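Local coordinates for protein HTH-type transcriptional regulator AscG (Escherichia coli, PDB 3BRQ) that represses transcription of the cryptic asc operon as a sequence-specific DNA-binding regulator of the LacI family, at residues 25-29 against 58-62; 80-86 against 103-109; 88-94 against 109-114; 116-122 against 275-281. One frame throughout, in Å; residues are numbered along the deposited sequence.

Interaction 1 (25-29 against 58-62); sequences VVTNT and DGKHS
Val26 O takes the backbone N-H of Gly59 at 2.8 Å, and two residues on Asn28 N gives its proton to Lys60 O, also at 2.8 Å; the first donor stands above the carbonyl plane, the second in it. Packing is tight between these bonds. With CG1 anti to the backbone N (chi1 174°), Val25 brings that methyl to 3.8 Å from Gly59 CA, where a side chain would probably be crowded. Asp58 OD1 accepts from Lys60 N, closing an Asx turn, and a water joins OD1 to Val26 O, 2.8 Å from each. Thr27 OG1 turns from the contact to Glu66. The looser side is at partly exposed His61, where CD2, at the ring edge, comes 3.2 Å from Asn28 O; the Thr29 side chain crosses that of His61 at about a right angle, CG2 3.9 Å from NE2. Lys60 packs on Glu48 of the second subunit. Parallel strands joined through helix 36-49 make this the first beta-alpha-beta unit of a periplasmic-binding-protein-like fold.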
loop_
_atom_site.group_PDB
_atom_site.type_symbol
_atom_site.label_atom_id
_atom_site.label_comp_id
_atom_site.label_asym_id
_atom_site.label_seq_id
_atom_site.Cartn_x
_atom_site.Cartn_y
_atom_site.Cartn_z
ATOM N N VAL B 25 13.542 0.015 11.035
ATOM C CA VAL B 25 14.288 -0.563 9.883
ATOM C C VAL B 25 13.288 -1.522 9.200
ATOM O O VAL B 25 12.765 -2.416 9.859
ATOM C CB VAL B 25 15.551 -1.403 10.311
ATOM C CG1 VAL B 25 16.182 -2.081 9.066
ATOM C CG2 VAL B 25 16.588 -0.516 10.887
ATOM N N VAL B 26 13.016 -1.335 7.916
ATOM C CA VAL B 26 12.039 -2.131 7.175
ATOM C C VAL B 26 12.620 -2.416 5.784
ATOM O O VAL B 26 13.181 -1.532 5.133
ATOM C CB VAL B 26 10.681 -1.448 7.044
ATOM C CG1 VAL B 26 9.705 -2.283 6.224
ATOM C CG2 VAL B 26 10.092 -1.153 8.433
ATOM N N THR B 27 12.582 -3.705 5.409
ATOM C CA THR B 27 13.084 -4.177 4.114
ATOM C C THR B 27 12.254 -3.596 2.948
ATOM O O THR B 27 11.024 -3.441 3.033
ATOM C CB THR B 27 13.150 -5.755 4.105
ATOM O OG1 THR B 27 13.879 -6.189 5.280
ATOM C CG2 THR B 27 13.956 -6.271 2.943
ATOM N N ASN B 28 12.925 -3.320 1.838
ATOM C CA ASN B 28 12.302 -2.786 0.631
ATOM C C ASN B 28 11.681 -3.924 -0.212
ATOM O O ASN B 28 12.166 -4.286 -1.287
ATOM C CB ASN B 28 13.355 -2.004 -0.168
ATOM C CG ASN B 28 12.778 -1.328 -1.409
ATOM O OD1 ASN B 28 11.761 -0.695 -1.345
ATOM N ND2 ASN B 28 13.432 -1.503 -2.542
ATOM N N THR B 29 10.616 -4.510 0.304
ATOM C CA THR B 29 9.953 -5.577 -0.422
ATOM C C THR B 29 8.639 -5.039 -0.926
ATOM O O THR B 29 8.122 -4.049 -0.406
ATOM C CB THR B 29 9.745 -6.808 0.428
ATOM O OG1 THR B 29 9.096 -6.427 1.644
ATOM C CG2 THR B 29 11.125 -7.474 0.749
ATOM N N ASP B 58 15.662 2.614 5.232
ATOM C CA ASP B 58 15.520 1.542 4.273
ATOM C C ASP B 58 16.445 0.365 4.729
ATOM O O ASP B 58 17.647 0.499 4.770
ATOM C CB ASP B 58 15.995 2.054 2.922
ATOM C CG ASP B 58 15.778 1.074 1.794
ATOM O OD1 ASP B 58 15.124 0.026 2.042
ATOM O OD2 ASP B 58 16.289 1.387 0.671
ATOM N N GLY B 59 15.878 -0.770 5.024
ATOM C CA GLY B 59 16.716 -1.973 5.308
ATOM C C GLY B 59 17.147 -2.645 3.998
ATOM O O GLY B 59 17.889 -3.652 4.011
ATOM N N LYS B 60 16.663 -2.099 2.870
ATOM C CA LYS B 60 17.079 -2.540 1.507
ATOM C C LYS B 60 16.647 -3.949 1.221
ATOM O O LYS B 60 15.468 -4.249 1.342
ATOM C CB LYS B 60 18.580 -2.324 1.245
ATOM C CG LYS B 60 19.059 -0.942 1.537
ATOM C CD LYS B 60 20.534 -0.735 1.291
ATOM C CE LYS B 60 20.866 0.744 1.648
ATOM N NZ LYS B 60 22.337 1.082 1.488
ATOM N N HIS B 61 17.553 -4.883 0.944
ATOM C CA HIS B 61 17.031 -6.126 0.444
ATOM C C HIS B 61 17.924 -7.362 0.673
ATOM O O HIS B 61 17.985 -8.194 -0.248
ATOM C CB HIS B 61 16.760 -6.002 -1.094
ATOM C CG HIS B 61 15.609 -6.843 -1.557
ATOM N ND1 HIS B 61 15.695 -8.216 -1.692
ATOM C CD2 HIS B 61 14.340 -6.518 -1.898
ATOM C CE1 HIS B 61 14.532 -8.703 -2.088
ATOM N NE2 HIS B 61 13.691 -7.694 -2.226
ATOM N N SER B 62 18.548 -7.459 1.844
ATOM C CA SER B 62 19.378 -8.627 2.209
ATOM C C SER B 62 19.604 -8.633 3.728
ATOM O O SER B 62 19.401 -7.624 4.359
ATOM C CB SER B 62 20.706 -8.528 1.477
ATOM O OG SER B 62 21.435 -7.410 1.966
HETATM O O HOH W 1 12.477 0.102 2.948
#

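Interaction 2 (80-86 against 103-109). With SO4 (sulfate ion), chain F.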
loop_
_atom_site.group_PDB
_atom_site.type_symbol
_atom_site.label_atom_id
_atom_site.label_comp_id
_atom_site.label_asym_id
_atom_site.label_seq_id
_atom_site.Cartn_x
_atom_site.Cartn_y
_atom_site.Cartn_z
ATOM N N ALA B 80 16.060 3.902 20.552
ATOM C CA ALA B 80 15.483 2.561 20.468
ATOM C C ALA B 80 15.266 2.182 19.004
ATOM O O ALA B 80 14.992 3.064 18.155
ATOM C CB ALA B 80 14.145 2.529 21.174
ATOM N N ILE B 81 15.316 0.873 18.712
ATOM C CA ILE B 81 15.101 0.423 17.322
ATOM C C ILE B 81 13.966 -0.611 17.226
ATOM O O ILE B 81 13.873 -1.530 18.055
ATOM C CB ILE B 81 16.416 -0.159 16.741
ATOM C CG1 ILE B 81 17.568 0.848 16.900
ATOM C CG2 ILE B 81 16.270 -0.602 15.226
ATOM C CD1 ILE B 81 17.478 1.943 15.826
HETATM N N MSE B 82 13.101 -0.470 16.233
HETATM C CA MSE B 82 12.188 -1.572 15.860
HETATM C C MSE B 82 12.702 -2.125 14.547
HETATM O O MSE B 82 12.727 -1.402 13.560
HETATM C CB MSE B 82 10.747 -1.096 15.649
HETATM C CG MSE B 82 9.780 -2.295 15.249
HETATM SE SE MSE B 82 8.247 -1.749 14.220
HETATM C CE MSE B 82 9.208 -1.454 12.502
ATOM N N ILE B 83 13.106 -3.406 14.521
ATOM C CA ILE B 83 13.518 -4.006 13.237
ATOM C C ILE B 83 12.368 -4.875 12.680
ATOM O O ILE B 83 11.826 -5.699 13.385
ATOM C CB ILE B 83 14.887 -4.742 13.343
ATOM C CG1 ILE B 83 15.203 -5.606 12.113
ATOM C CG2 ILE B 83 14.941 -5.668 14.529
ATOM C CD1 ILE B 83 15.656 -4.764 10.894
ATOM N N TYR B 84 11.941 -4.618 11.441
ATOM C CA TYR B 84 11.073 -5.572 10.750
ATOM C C TYR B 84 11.829 -6.255 9.561
ATOM O O TYR B 84 11.850 -5.738 8.464
ATOM C CB TYR B 84 9.773 -4.866 10.369
ATOM C CG TYR B 84 8.796 -5.644 9.511
ATOM C CD1 TYR B 84 8.906 -7.032 9.329
ATOM C CD2 TYR B 84 7.757 -4.960 8.859
ATOM C CE1 TYR B 84 8.028 -7.721 8.500
ATOM C CE2 TYR B 84 6.851 -5.638 8.070
ATOM C CZ TYR B 84 6.989 -7.023 7.919
ATOM O OH TYR B 84 6.081 -7.658 7.114
ATOM N N PRO B 85 12.513 -7.397 9.817
ATOM C CA PRO B 85 13.405 -7.959 8.841
ATOM C C PRO B 85 12.775 -9.102 8.027
ATOM O O PRO B 85 12.030 -9.961 8.580
ATOM C CB PRO B 85 14.535 -8.520 9.734
ATOM C CG PRO B 85 13.853 -8.974 10.919
ATOM C CD PRO B 85 12.572 -8.162 11.063
ATOM N N ARG B 86 13.080 -9.143 6.722
ATOM C CA ARG B 86 12.735 -10.308 5.935
ATOM C C ARG B 86 13.893 -11.283 6.060
ATOM O O ARG B 86 13.650 -12.476 6.293
ATOM C CB ARG B 86 12.516 -9.992 4.431
ATOM C CG ARG B 86 12.248 -11.279 3.616
ATOM C CD ARG B 86 11.593 -11.084 2.295
ATOM N NE ARG B 86 10.182 -10.651 2.389
ATOM C CZ ARG B 86 9.480 -10.373 1.310
ATOM N NH1 ARG B 86 10.095 -10.544 0.140
ATOM N NH2 ARG B 86 8.193 -9.959 1.374
ATOM N N PRO B 103 17.508 -0.237 23.540
ATOM C CA PRO B 103 16.385 -1.133 23.380
ATOM C C PRO B 103 16.153 -1.429 21.886
ATOM O O PRO B 103 15.909 -0.494 21.115
ATOM C CB PRO B 103 15.215 -0.306 23.925
ATOM C CG PRO B 103 15.863 0.660 24.831
ATOM C CD PRO B 103 17.073 1.054 24.096
ATOM N N ILE B 104 16.264 -2.697 21.502
ATOM C CA ILE B 104 15.998 -3.147 20.112
ATOM C C ILE B 104 14.910 -4.204 20.139
ATOM O O ILE B 104 15.008 -5.190 20.888
ATOM C CB ILE B 104 17.248 -3.708 19.376
ATOM C CG1 ILE B 104 18.340 -2.648 19.332
ATOM C CG2 ILE B 104 16.880 -4.184 17.908
ATOM C CD1 ILE B 104 19.679 -3.162 18.880
HETATM N N MSE B 105 13.849 -3.995 19.371
HETATM C CA MSE B 105 12.803 -5.000 19.311
HETATM C C MSE B 105 12.521 -5.426 17.878
HETATM O O MSE B 105 12.711 -4.616 16.962
HETATM C CB MSE B 105 11.537 -4.470 20.002
HETATM C CG MSE B 105 11.719 -4.538 21.556
HETATM SE SE MSE B 105 10.141 -4.092 22.546
HETATM C CE MSE B 105 9.020 -5.611 22.248
ATOM N N VAL B 106 12.012 -6.651 17.705
ATOM C CA VAL B 106 11.774 -7.246 16.386
ATOM C C VAL B 106 10.274 -7.474 16.202
ATOM O O VAL B 106 9.591 -7.910 17.114
ATOM C CB VAL B 106 12.600 -8.588 16.175
ATOM C CG1 VAL B 106 12.157 -9.628 17.140
ATOM C CG2 VAL B 106 12.447 -9.138 14.741
ATOM N N LEU B 107 9.771 -7.078 15.034
ATOM C CA LEU B 107 8.407 -7.310 14.578
ATOM C C LEU B 107 8.366 -8.472 13.561
ATOM O O LEU B 107 9.162 -8.503 12.598
ATOM C CB LEU B 107 7.900 -6.017 13.885
ATOM C CG LEU B 107 6.435 -6.008 13.401
ATOM C CD1 LEU B 107 5.474 -5.981 14.638
ATOM C CD2 LEU B 107 6.180 -4.775 12.526
ATOM N N ASN B 108 7.398 -9.386 13.730
ATOM C CA ASN B 108 7.082 -10.417 12.716
ATOM C C ASN B 108 8.005 -11.637 12.776
ATOM O O ASN B 108 7.963 -12.483 11.868
ATOM C CB ASN B 108 7.034 -9.853 11.270
ATOM C CG ASN B 108 6.178 -10.735 10.302
ATOM O OD1 ASN B 108 6.568 -10.994 9.154
ATOM N ND2 ASN B 108 5.036 -11.191 10.765
ATOM N N ARG B 109 8.857 -11.727 13.802
ATOM C CA ARG B 109 9.758 -12.886 13.947
ATOM C C ARG B 109 9.802 -13.235 15.444
ATOM O O ARG B 109 9.837 -12.338 16.300
ATOM C CB ARG B 109 11.187 -12.585 13.427
ATOM C CG ARG B 109 11.297 -11.743 12.116
ATOM C CD ARG B 109 10.941 -12.529 10.794
ATOM N NE ARG B 109 11.836 -13.669 10.752
ATOM C CZ ARG B 109 13.064 -13.638 10.229
ATOM N NH1 ARG B 109 13.465 -12.554 9.568
ATOM N NH2 ARG B 109 13.858 -14.734 10.288
HETATM S S SO4 F . 7.635 -10.735 5.181
HETATM O O1 SO4 F . 7.430 -11.876 6.012
HETATM O O2 SO4 F . 9.064 -10.332 5.257
HETATM O O3 SO4 F . 7.108 -10.954 3.859
HETATM O O4 SO4 F . 6.739 -9.701 5.686
#
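Strand 80-84, central in the five-stranded N-terminal sheet, pairs in parallel with strand 104-107 beside a pocket that holds a sulfate ion, probably from the crystallisation liquor. Four backbone bonds join them: Ile81 N to Pro103 O, Met105 N to Ile81 O, Ile83 N to Met105 O and Leu107 N to Ile83 O, the last at 3.0 Å. On one face Ile83 CG2 packs against Val106 CB (4.1 Å) and Ile104 CG2; on the other, SE of selenomethionine Met82 meets Leu107 CD2 at 4.0 Å. That same methyl touches Tyr84 CD2. CG anti to the backbone N (chi1 174°) carries the Tyr84 ring past Asn108 CB, 3.6 Å from CE1, and its OH reaches sulfate O4 at 2.6 Å. Arg86 grips the anion with NE to O2 (3.1 Å, 174°) and NH2 to O3; Ser151, Thr153 and Gly33 add further bonds. A phenylalanine in place of Tyr84 would probably leave sulfate O4 without this donor and Ile34 N without its hydroxyl partner. Arg109 NH1 folds back to Pro85 O at 3.1 Å and also bonds to Leu88 O. Strand, helix 90-98 and strand form a classic beta-alpha-beta crossover, with the anion at the strand ends.

Interaction 3 (88-94 against 109-114); sequences LSVDEID and RRLRKN
Asp94, on the first turns of helix 90-98, receives the loop 109-114; this is the crossover helix between strands 80-84 and 104-107, met by the loop that follows the second strand. CG lies anti to the carbonyl carbon (chi1 -85°), turning the carboxylate toward the loop backbone. OD1 accepts from Asn114 N at 2.9 Å (171°) and from Asn114 ND2 at 3.1 Å, both from the same face of its plane; OD2 takes Lys113 N at 3.2 Å and, weakly, Arg112 N. An alanine in place of Asp94 would probably leave the backbone N-H groups of Lys113 and Asn114 without these acceptors and the Asn114 amide, also held by Asp98, with one partner fewer. Leu111 wedges CD2 against Ile93 CG2 at 3.7 Å, the two side chains crossing at about a right angle. Val90 CG1 lies over a face of the Arg112 guanidinium, whose NE makes a weak salt bridge to Asp91 OD1 at the edge, with planes 64° apart. Ser89 and Glu92 form a capping box that starts the helix. Arg109, bent at chi2 and chi3, passes Ile93 CD1 on one guanidinium face and ends with NH1 and NH2 both on Leu88 O, at 2.9 and 3.0 Å.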
loop_
_atom_site.group_PDB
_atom_site.type_symbol
_atom_site.label_atom_id
_atom_site.label_comp_id
_atom_site.label_asym_id
_atom_site.label_seq_id
_atom_site.Cartn_x
_atom_site.Cartn_y
_atom_site.Cartn_z
ATOM N N LEU B 88 17.263 -11.358 7.928
ATOM C CA LEU B 88 18.078 -11.764 9.082
ATOM C C LEU B 88 17.515 -13.023 9.728
ATOM O O LEU B 88 16.315 -13.126 9.866
ATOM C CB LEU B 88 18.195 -10.662 10.118
ATOM C CG LEU B 88 19.108 -9.467 9.779
ATOM C CD1 LEU B 88 18.685 -8.222 10.593
ATOM C CD2 LEU B 88 20.566 -9.803 10.063
ATOM N N SER B 89 18.372 -13.976 10.083
ATOM C CA SER B 89 17.911 -15.169 10.795
ATOM C C SER B 89 17.594 -14.756 12.221
ATOM O O SER B 89 18.111 -13.764 12.734
ATOM C CB SER B 89 18.992 -16.225 10.817
ATOM O OG SER B 89 20.036 -15.776 11.627
ATOM N N VAL B 90 16.711 -15.495 12.868
ATOM C CA VAL B 90 16.483 -15.358 14.335
ATOM C C VAL B 90 17.764 -15.170 15.184
ATOM O O VAL B 90 17.880 -14.215 15.985
ATOM C CB VAL B 90 15.552 -16.523 14.814
ATOM C CG1 VAL B 90 15.788 -16.945 16.259
ATOM C CG2 VAL B 90 14.103 -16.093 14.585
ATOM N N ASP B 91 18.725 -16.074 14.990
ATOM C CA ASP B 91 19.980 -16.012 15.687
ATOM C C ASP B 91 20.737 -14.744 15.389
ATOM O O ASP B 91 21.334 -14.196 16.286
ATOM C CB ASP B 91 20.861 -17.214 15.342
ATOM C CG ASP B 91 20.279 -18.508 15.864
ATOM O OD1 ASP B 91 19.587 -18.460 16.900
ATOM O OD2 ASP B 91 20.521 -19.572 15.252
ATOM N N GLU B 92 20.757 -14.312 14.129
ATOM C CA GLU B 92 21.383 -13.009 13.818
ATOM C C GLU B 92 20.719 -11.875 14.591
ATOM O O GLU B 92 21.394 -10.999 15.119
ATOM C CB GLU B 92 21.348 -12.721 12.329
ATOM C CG GLU B 92 22.371 -13.552 11.569
ATOM C CD GLU B 92 22.263 -13.411 10.040
ATOM O OE1 GLU B 92 21.178 -13.610 9.456
ATOM O OE2 GLU B 92 23.298 -13.099 9.427
ATOM N N ILE B 93 19.393 -11.901 14.672
ATOM C CA ILE B 93 18.668 -10.903 15.444
ATOM C C ILE B 93 19.034 -10.994 16.944
ATOM O O ILE B 93 19.321 -9.971 17.553
ATOM C CB ILE B 93 17.143 -10.951 15.168
ATOM C CG1 ILE B 93 16.868 -10.745 13.644
ATOM C CG2 ILE B 93 16.432 -9.833 15.976
ATOM C CD1 ILE B 93 15.589 -11.477 13.050
ATOM N N ASP B 94 19.111 -12.212 17.517
ATOM C CA ASP B 94 19.490 -12.338 18.918
ATOM C C ASP B 94 20.903 -11.739 19.141
ATOM O O ASP B 94 21.171 -11.074 20.147
ATOM C CB ASP B 94 19.442 -13.820 19.384
ATOM C CG ASP B 94 18.037 -14.271 19.823
ATOM O OD1 ASP B 94 17.358 -13.516 20.559
ATOM O OD2 ASP B 94 17.620 -15.406 19.447
ATOM N N ARG B 109 8.857 -11.727 13.802
ATOM C CA ARG B 109 9.758 -12.886 13.947
ATOM C C ARG B 109 9.802 -13.235 15.444
ATOM O O ARG B 109 9.837 -12.338 16.300
ATOM C CB ARG B 109 11.187 -12.585 13.427
ATOM C CG ARG B 109 11.297 -11.743 12.116
ATOM C CD ARG B 109 10.941 -12.529 10.794
ATOM N NE ARG B 109 11.836 -13.669 10.752
ATOM C CZ ARG B 109 13.064 -13.638 10.229
ATOM N NH1 ARG B 109 13.465 -12.554 9.568
ATOM N NH2 ARG B 109 13.858 -14.734 10.288
ATOM N N ARG B 110 9.783 -14.521 15.764
ATOM C CA ARG B 110 9.840 -14.970 17.181
ATOM C C ARG B 110 11.265 -15.283 17.618
ATOM O O ARG B 110 11.887 -16.161 17.050
ATOM C CB ARG B 110 8.944 -16.209 17.393
ATOM C CG ARG B 110 8.814 -16.606 18.895
ATOM C CD ARG B 110 7.716 -17.636 19.158
ATOM N NE ARG B 110 7.595 -18.581 18.055
ATOM C CZ ARG B 110 6.864 -19.701 18.071
ATOM N NH1 ARG B 110 6.162 -20.053 19.152
ATOM N NH2 ARG B 110 6.842 -20.471 16.985
ATOM N N LEU B 111 11.792 -14.573 18.613
ATOM C CA LEU B 111 13.175 -14.806 19.036
ATOM C C LEU B 111 13.373 -16.020 19.952
ATOM O O LEU B 111 12.449 -16.434 20.672
ATOM C CB LEU B 111 13.784 -13.541 19.672
ATOM C CG LEU B 111 14.026 -12.348 18.722
ATOM C CD1 LEU B 111 14.908 -11.334 19.381
ATOM C CD2 LEU B 111 14.629 -12.761 17.389
ATOM N N ARG B 112 14.576 -16.602 19.903
ATOM C CA ARG B 112 14.892 -17.798 20.680
ATOM C C ARG B 112 15.383 -17.405 22.069
ATOM O O ARG B 112 14.782 -17.781 23.080
ATOM C CB ARG B 112 15.945 -18.644 19.938
ATOM C CG ARG B 112 16.252 -20.016 20.584
ATOM C CD ARG B 112 17.391 -20.803 19.875
ATOM N NE ARG B 112 17.494 -20.549 18.431
ATOM C CZ ARG B 112 16.603 -20.921 17.510
ATOM N NH1 ARG B 112 15.498 -21.579 17.855
ATOM N NH2 ARG B 112 16.805 -20.610 16.228
ATOM N N LYS B 113 16.478 -16.654 22.112
ATOM C CA LYS B 113 17.014 -16.113 23.358
ATOM C C LYS B 113 16.187 -14.906 23.875
ATOM O O LYS B 113 15.515 -15.025 24.892
ATOM C CB LYS B 113 18.499 -15.798 23.196
ATOM C CG LYS B 113 19.191 -15.284 24.425
ATOM C CD LYS B 113 20.631 -14.888 24.070
ATOM C CE LYS B 113 21.269 -14.057 25.175
ATOM N NZ LYS B 113 20.317 -12.988 25.649
ATOM N N ASN B 114 16.187 -13.779 23.162
ATOM C CA ASN B 114 15.506 -12.565 23.648
ATOM C C ASN B 114 14.037 -12.468 23.254
ATOM O O ASN B 114 13.612 -11.515 22.570
ATOM C CB ASN B 114 16.258 -11.308 23.215
ATOM C CG ASN B 114 17.718 -11.321 23.628
ATOM O OD1 ASN B 114 18.057 -11.017 24.771
ATOM N ND2 ASN B 114 18.599 -11.637 22.680
#

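Interaction 4 (116-122 against 275-281)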
loop_
_atom_site.group_PDB
_atom_site.type_symbol
_atom_site.label_atom_id
_atom_site.label_comp_id
_atom_site.label_asym_id
_atom_site.label_seq_id
_atom_site.Cartn_x
_atom_site.Cartn_y
_atom_site.Cartn_z
ATOM N N SER B 116 11.288 -11.772 24.818
ATOM C CA SER B 116 10.554 -10.579 25.273
ATOM C C SER B 116 10.744 -9.343 24.368
ATOM O O SER B 116 9.976 -8.381 24.437
ATOM C CB SER B 116 10.937 -10.242 26.724
ATOM O OG SER B 116 12.328 -9.895 26.799
ATOM N N HIS B 117 11.744 -9.409 23.494
ATOM C CA HIS B 117 12.009 -8.370 22.486
ATOM C C HIS B 117 11.244 -8.614 21.177
ATOM O O HIS B 117 11.434 -7.853 20.238
ATOM C CB HIS B 117 13.517 -8.283 22.159
ATOM C CG HIS B 117 14.389 -7.872 23.319
ATOM N ND1 HIS B 117 14.319 -8.463 24.573
ATOM C CD2 HIS B 117 15.363 -6.934 23.404
ATOM C CE1 HIS B 117 15.201 -7.891 25.378
ATOM N NE2 HIS B 117 15.865 -6.981 24.686
ATOM N N SER B 118 10.388 -9.635 21.094
ATOM C CA SER B 118 9.558 -9.786 19.874
ATOM C C SER B 118 8.070 -9.557 19.981
ATOM O O SER B 118 7.434 -9.834 21.016
ATOM C CB SER B 118 9.823 -11.053 19.087
ATOM O OG SER B 118 10.003 -12.154 19.918
ATOM N N VAL B 119 7.539 -8.944 18.928
ATOM C CA VAL B 119 6.111 -8.872 18.763
ATOM C C VAL B 119 5.799 -9.658 17.482
ATOM O O VAL B 119 6.201 -9.272 16.371
ATOM C CB VAL B 119 5.587 -7.409 18.755
ATOM C CG1 VAL B 119 4.117 -7.380 18.452
ATOM C CG2 VAL B 119 5.804 -6.767 20.129
ATOM N N TRP B 120 5.052 -10.739 17.640
ATOM C CA TRP B 120 4.852 -11.631 16.542
ATOM C C TRP B 120 3.433 -12.210 16.450
ATOM O O TRP B 120 2.698 -12.274 17.435
ATOM C CB TRP B 120 5.952 -12.690 16.597
ATOM C CG TRP B 120 5.546 -14.013 17.063
ATOM C CD1 TRP B 120 5.076 -14.355 18.295
ATOM C CD2 TRP B 120 5.577 -15.204 16.294
ATOM N NE1 TRP B 120 4.798 -15.701 18.339
ATOM C CE2 TRP B 120 5.097 -16.247 17.119
ATOM C CE3 TRP B 120 5.983 -15.497 14.982
ATOM C CZ2 TRP B 120 5.000 -17.576 16.677
ATOM C CZ3 TRP B 120 5.900 -16.811 14.545
ATOM C CH2 TRP B 120 5.411 -17.832 15.384
ATOM N N CYS B 121 3.058 -12.588 15.235
ATOM C CA CYS B 121 1.751 -13.150 14.939
ATOM C C CYS B 121 2.051 -14.528 14.416
ATOM O O CYS B 121 2.996 -14.718 13.652
ATOM C CB CYS B 121 1.029 -12.321 13.874
ATOM S SG CYS B 121 -0.533 -13.074 13.378
ATOM N N ASP B 122 1.305 -15.509 14.873
ATOM C CA ASP B 122 1.584 -16.886 14.481
ATOM C C ASP B 122 0.909 -17.104 13.129
ATOM O O ASP B 122 -0.187 -17.591 13.082
ATOM C CB ASP B 122 1.044 -17.879 15.524
ATOM C CG ASP B 122 1.563 -19.278 15.300
ATOM O OD1 ASP B 122 1.931 -19.631 14.155
ATOM O OD2 ASP B 122 1.606 -20.043 16.287
ATOM N N PHE B 275 11.677 -5.358 30.046
ATOM C CA PHE B 275 11.129 -6.250 29.017
ATOM C C PHE B 275 10.273 -7.378 29.608
ATOM O O PHE B 275 10.801 -8.421 30.008
ATOM C CB PHE B 275 12.251 -6.883 28.188
ATOM C CG PHE B 275 13.002 -5.921 27.322
ATOM C CD1 PHE B 275 12.541 -5.617 26.036
ATOM C CD2 PHE B 275 14.195 -5.341 27.774
ATOM C CE1 PHE B 275 13.241 -4.726 25.206
ATOM C CE2 PHE B 275 14.922 -4.454 26.944
ATOM C CZ PHE B 275 14.435 -4.144 25.659
ATOM N N SER B 276 8.956 -7.193 29.622
ATOM C CA SER B 276 8.019 -8.226 30.099
ATOM C C SER B 276 7.567 -9.174 28.986
ATOM O O SER B 276 7.677 -8.833 27.810
ATOM C CB SER B 276 6.812 -7.550 30.726
ATOM O OG SER B 276 6.849 -6.160 30.443
ATOM N N PRO B 277 7.045 -10.366 29.353
ATOM C CA PRO B 277 6.682 -11.401 28.384
ATOM C C PRO B 277 5.711 -10.924 27.311
ATOM O O PRO B 277 4.891 -10.031 27.578
ATOM C CB PRO B 277 6.008 -12.463 29.248
ATOM C CG PRO B 277 6.622 -12.283 30.585
ATOM C CD PRO B 277 6.759 -10.806 30.730
ATOM N N PRO B 278 5.808 -11.531 26.103
ATOM C CA PRO B 278 5.103 -11.180 24.860
ATOM C C PRO B 278 3.586 -11.424 24.823
ATOM O O PRO B 278 3.140 -12.570 24.959
ATOM C CB PRO B 278 5.782 -12.099 23.823
ATOM C CG PRO B 278 6.242 -13.280 24.607
ATOM C CD PRO B 278 6.713 -12.683 25.896
ATOM N N LYS B 279 2.801 -10.365 24.643
ATOM C CA LYS B 279 1.444 -10.521 24.098
ATOM C C LYS B 279 1.639 -11.016 22.677
ATOM O O LYS B 279 2.118 -10.254 21.841
ATOM C CB LYS B 279 0.711 -9.173 24.027
ATOM C CG LYS B 279 -0.019 -8.776 25.293
ATOM C CD LYS B 279 -0.903 -7.539 25.087
ATOM C CE LYS B 279 -1.728 -7.270 26.351
ATOM N NZ LYS B 279 -2.220 -5.862 26.420
ATOM N N THR B 280 1.346 -12.286 22.409
ATOM C CA THR B 280 1.411 -12.792 21.030
ATOM C C THR B 280 0.044 -12.668 20.334
ATOM O O THR B 280 -1.002 -12.495 20.981
ATOM C CB THR B 280 1.902 -14.258 20.916
ATOM O OG1 THR B 280 0.947 -15.115 21.550
ATOM C CG2 THR B 280 3.299 -14.451 21.547
ATOM N N PHE B 281 0.085 -12.786 19.012
ATOM C CA PHE B 281 -1.015 -12.349 18.158
ATOM C C PHE B 281 -1.406 -13.457 17.177
ATOM O O PHE B 281 -0.662 -14.436 16.986
ATOM C CB PHE B 281 -0.631 -11.046 17.445
ATOM C CG PHE B 281 -0.443 -9.881 18.386
ATOM C CD1 PHE B 281 -1.491 -9.026 18.673
ATOM C CD2 PHE B 281 0.778 -9.663 19.029
ATOM C CE1 PHE B 281 -1.330 -7.944 19.565
ATOM C CE2 PHE B 281 0.945 -8.570 19.926
ATOM C CZ PHE B 281 -0.120 -7.718 20.183
HETATM O O HOH W 2 8.949 -6.622 26.312
HETATM O O HOH W 3 4.300 -11.347 20.374
#
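His117 and Phe275 stack face to face, ring centroids 3.6 Å apart and planes at 12°. Followed outward, Phe275 CB touches Ser116 OG at 3.3 Å; CG, placed anti to the carbonyl carbon (chi1 -68°), lies 3.5 Å from His117 CE1; CD1 and CD2 are both 3.6 Å from that atom, CE1 and CE2 meet NE2, and CZ at the tip comes 3.3 Å from His117 NE2. The imidazole thus lies over the phenyl face, nearly centred on it. Next to it a water donates to Ser116 O and Ser276 O, bridging the two backbones. Strand 118-119 is the last of the five-stranded parallel sheet, and the 275-281 loop, which follows helix 255-270, runs along its outer edge, so a late segment flanks the N-terminal sheet of this periplasmic-binding-protein-like fold. Another water ties Trp120 N to Lys279 O. The methyl CG2 of Thr280 meets the indole edge at Trp120 CD1, 3.7 Å away, the two side chains pointing the same way. Val119 CG1 approaches Phe281 CE2 obliquely to the ring. Beyond a weak bond from Phe281 N to Trp120 O, Asp122 N donates to Phe281 O at 3.1 Å (163°), from above the carbonyl plane.

From the N terminus, interaction 1 closes the loop through helix 36-49, pairing strands 21-27 and 53-60. Interaction 2 follows in series, after helix 63-75 has led to strand 80-84, and closes round helix 90-98; Val25 hydrogen-bonds to Met82 and Tyr84, joining the two contacts in one sheet. Interaction 3 crosses interaction 2, since along the chain 88-94 comes between 80-86 and 103-109; it closes the stretch from helix 90-98 through strand 104-107 to the loop 109-114, shares Arg109, and packs Ile93 and Leu111 on Val106. Interaction 4 has the longest closure, bringing 275-281 back over 152 residues to strand 118-119, whose other side bonds to strand 104-107 of interaction 2. Ser118 also links it to Leu111 of interaction 3.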